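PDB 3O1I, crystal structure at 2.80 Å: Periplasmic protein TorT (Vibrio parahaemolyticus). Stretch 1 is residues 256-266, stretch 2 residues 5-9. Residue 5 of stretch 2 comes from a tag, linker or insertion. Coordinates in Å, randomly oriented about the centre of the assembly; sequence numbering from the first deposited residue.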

# COMPACT_ATOMS: atom_id res chain seq x y z
N SER D 256 3.77 -11.73 -36.61
CA SER D 256 3.38 -10.33 -36.72
C SER D 256 4.53 -9.44 -37.19
O SER D 256 4.33 -8.56 -38.02
CB SER D 256 2.85 -9.81 -35.39
OG SER D 256 1.45 -9.59 -35.46
N VAL D 257 5.72 -9.65 -36.65
CA VAL D 257 6.88 -8.87 -37.07
C VAL D 257 7.05 -9.02 -38.58
O VAL D 257 7.07 -8.04 -39.32
CB VAL D 257 8.17 -9.37 -36.41
CG1 VAL D 257 9.37 -8.74 -37.08
CG2 VAL D 257 8.16 -9.04 -34.94
N MET D 258 7.17 -10.27 -39.01
CA MET D 258 7.35 -10.58 -40.42
C MET D 258 6.27 -9.93 -41.26
O MET D 258 6.56 -9.25 -42.23
CB MET D 258 7.31 -12.10 -40.63
CG MET D 258 7.39 -12.52 -42.09
SD MET D 258 6.22 -13.82 -42.46
CE MET D 258 4.68 -12.86 -42.76
N GLN D 259 5.01 -10.14 -40.88
CA GLN D 259 3.89 -9.55 -41.62
C GLN D 259 4.13 -8.08 -41.97
O GLN D 259 4.05 -7.70 -43.14
CB GLN D 259 2.59 -9.67 -40.83
CG GLN D 259 2.05 -11.07 -40.66
CD GLN D 259 0.55 -11.06 -40.42
OE1 GLN D 259 0.05 -10.31 -39.59
NE2 GLN D 259 -0.17 -11.90 -41.14
N ALA D 260 4.41 -7.25 -40.97
CA ALA D 260 4.64 -5.83 -41.21
C ALA D 260 5.96 -5.58 -41.94
O ALA D 260 6.03 -4.72 -42.81
CB ALA D 260 4.60 -5.06 -39.90
N ALA D 261 7.00 -6.32 -41.58
CA ALA D 261 8.30 -6.14 -42.22
C ALA D 261 8.25 -6.47 -43.72
O ALA D 261 9.05 -5.96 -44.50
CB ALA D 261 9.34 -7.01 -41.52
N HIS D 262 7.29 -7.31 -44.11
CA HIS D 262 7.11 -7.70 -45.50
C HIS D 262 6.26 -6.68 -46.24
O HIS D 262 6.59 -6.27 -47.35
CB HIS D 262 6.45 -9.08 -45.57
CG HIS D 262 7.43 -10.22 -45.60
ND1 HIS D 262 8.60 -10.22 -44.87
CD2 HIS D 262 7.41 -11.39 -46.28
CE1 HIS D 262 9.26 -11.34 -45.09
NE2 HIS D 262 8.56 -12.07 -45.94
N TYR D 263 5.16 -6.27 -45.63
CA TYR D 263 4.28 -5.27 -46.23
C TYR D 263 5.05 -3.97 -46.40
O TYR D 263 4.63 -3.08 -47.14
CB TYR D 263 3.07 -5.03 -45.34
CG TYR D 263 2.21 -3.88 -45.78
CD1 TYR D 263 1.17 -4.05 -46.68
CD2 TYR D 263 2.45 -2.60 -45.29
CE1 TYR D 263 0.38 -2.98 -47.07
CE2 TYR D 263 1.66 -1.52 -45.68
CZ TYR D 263 0.63 -1.72 -46.57
OH TYR D 263 -0.16 -0.65 -46.94
N LEU D 264 6.18 -3.84 -45.71
CA LEU D 264 6.99 -2.64 -45.81
C LEU D 264 8.23 -2.82 -46.69
O LEU D 264 9.12 -1.97 -46.71
CB LEU D 264 7.39 -2.13 -44.42
CG LEU D 264 6.30 -1.60 -43.48
CD1 LEU D 264 6.97 -0.95 -42.27
CD2 LEU D 264 5.41 -0.57 -44.20
N ARG D 265 8.29 -3.94 -47.40
CA ARG D 265 9.39 -4.21 -48.30
C ARG D 265 8.77 -4.89 -49.52
O ARG D 265 9.46 -5.44 -50.38
CB ARG D 265 10.43 -5.12 -47.65
CG ARG D 265 11.02 -4.58 -46.35
CD ARG D 265 12.35 -5.23 -46.04
NE ARG D 265 12.68 -5.15 -44.63
CZ ARG D 265 13.89 -5.41 -44.12
NH1 ARG D 265 14.89 -5.76 -44.91
NH2 ARG D 265 14.08 -5.31 -42.81
N HIS D 266 7.44 -4.83 -49.56
CA HIS D 266 6.60 -5.41 -50.60
C HIS D 266 6.92 -6.86 -50.95
O HIS D 266 6.94 -7.25 -52.12
CB HIS D 266 6.64 -4.55 -51.86
CG HIS D 266 5.30 -4.41 -52.52
ND1 HIS D 266 4.23 -3.80 -51.90
CD2 HIS D 266 4.86 -4.80 -53.74
CE1 HIS D 266 3.18 -3.83 -52.71
NE2 HIS D 266 3.54 -4.43 -53.83
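Stretch 2, residues 5-9: DEKIC

Residues 5-9 of TorT lie along the last turns of the helix of stretch 1 and the loop after it, a packing of two segments some 250 residues apart in the same chain. Glu6 is extended and leads into a strand at Lys7, which continues beyond Cys9; the helix, begun earlier in the chain, runs through Tyr263, and Leu264 is the first residue to leave helical phi/psi. The strand runs roughly against the helix, with 148° between their N-to-C directions and a closest approach of axes of 9.6 Å. Early residues of stretch 2 therefore meet the C-terminal end of the helix and the loop after it, and Ile8 meets the preceding turns. No hydrogen bond joins the two stretches; side-chain packing and one salt bridge hold the contact, which buries 297 Å² in all.

Asp5, from the expression tag, has psi 82° and chi1 m; its CA-to-CB bond points away from stretch 1, and its CB stays 7.5 Å from NH2 of Arg265. Glu6 (phi/psi -149/135) gives up the most area, 85 Å². Its CA-to-CB bond points toward stretch 1, and with chi1 m and chi2 t the carboxylate reaches the loop just after the helix, where OE2 forms a salt bridge with NE of Arg265 at 2.6 Å. The CA-to-CB bond of Arg265 is directed sideways, but the end of its side chain comes nearer, and its guanidinium meets OE2 obliquely. The other carboxylate oxygen, OE1 of Glu6, lies 3.2 Å from CB of Leu264, a close contact with an aliphatic carbon.

The CA-to-CB bond of Lys7 (phi/psi -73/99, chi1 and chi2 m, chi3 and chi4 t) points sideways and the end of the side chain leads away; the side chain's nearest approach is CB to CD1 of Leu264, 6.3 Å. NZ is hydrogen-bonded elsewhere in the structure. The backbone of Lys7 is nearer, with O 4.3 Å from CD1 of Leu264.

Ile8, phi/psi -126/118, turns back toward the helix and has 71 Å² of its surface covered by stretch 1. Its CA is 7.5 Å from that of Ala260, the nearest CA pairing across the stretches. With chi1 m and chi2 t, CD1 extends to the helix surface, 4.5 Å from CB of Ala260, 4.2 Å from CB of Ala261 and 4.4 Å from O of Val257. The small methyl groups of the two alanines thus form the apolar surface met by the tip of Ile8. Cys9 (phi/psi -114/108, chi1 t) is buried but out of reach, its CB 9.3 Å from CB of Ala260, and is covalently bonded to a group elsewhere in the structure.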

# COMPACT_ATOMS: atom_id res chain seq x y z
N ASP D 5 16.49 -1.26 -40.12
CA ASP D 5 16.10 0.15 -39.87
C ASP D 5 14.72 0.43 -40.44
O ASP D 5 14.60 0.95 -41.55
CB ASP D 5 17.11 1.11 -40.50
CG ASP D 5 18.52 0.92 -39.96
OD1 ASP D 5 19.39 1.75 -40.30
OD2 ASP D 5 18.75 -0.05 -39.21
N GLU D 6 13.69 0.07 -39.69
CA GLU D 6 12.31 0.29 -40.12
C GLU D 6 11.40 0.51 -38.92
O GLU D 6 11.46 -0.22 -37.94
CB GLU D 6 11.81 -0.90 -40.95
CG GLU D 6 12.33 -0.93 -42.38
CD GLU D 6 11.57 -1.90 -43.27
OE1 GLU D 6 10.32 -1.87 -43.27
OE2 GLU D 6 12.22 -2.69 -43.99
N LYS D 7 10.54 1.52 -39.01
CA LYS D 7 9.63 1.84 -37.91
C LYS D 7 8.48 0.87 -37.69
O LYS D 7 7.46 0.93 -38.38
CB LYS D 7 9.08 3.26 -38.08
CG LYS D 7 10.13 4.36 -37.99
CD LYS D 7 10.44 4.77 -36.55
CE LYS D 7 11.31 6.02 -36.51
NZ LYS D 7 11.46 6.58 -35.13
N ILE D 8 8.65 -0.03 -36.73
CA ILE D 8 7.64 -1.01 -36.36
C ILE D 8 7.41 -0.85 -34.86
O ILE D 8 8.32 -1.05 -34.05
CB ILE D 8 8.08 -2.44 -36.66
CG1 ILE D 8 8.21 -2.63 -38.18
CG2 ILE D 8 7.08 -3.43 -36.07
CD1 ILE D 8 8.72 -4.00 -38.59
N CYS D 9 6.18 -0.49 -34.50
CA CYS D 9 5.79 -0.23 -33.12
C CYS D 9 4.77 -1.26 -32.61
O CYS D 9 3.60 -1.24 -33.01
CB CYS D 9 5.20 1.18 -33.08
SG CYS D 9 5.30 2.15 -31.54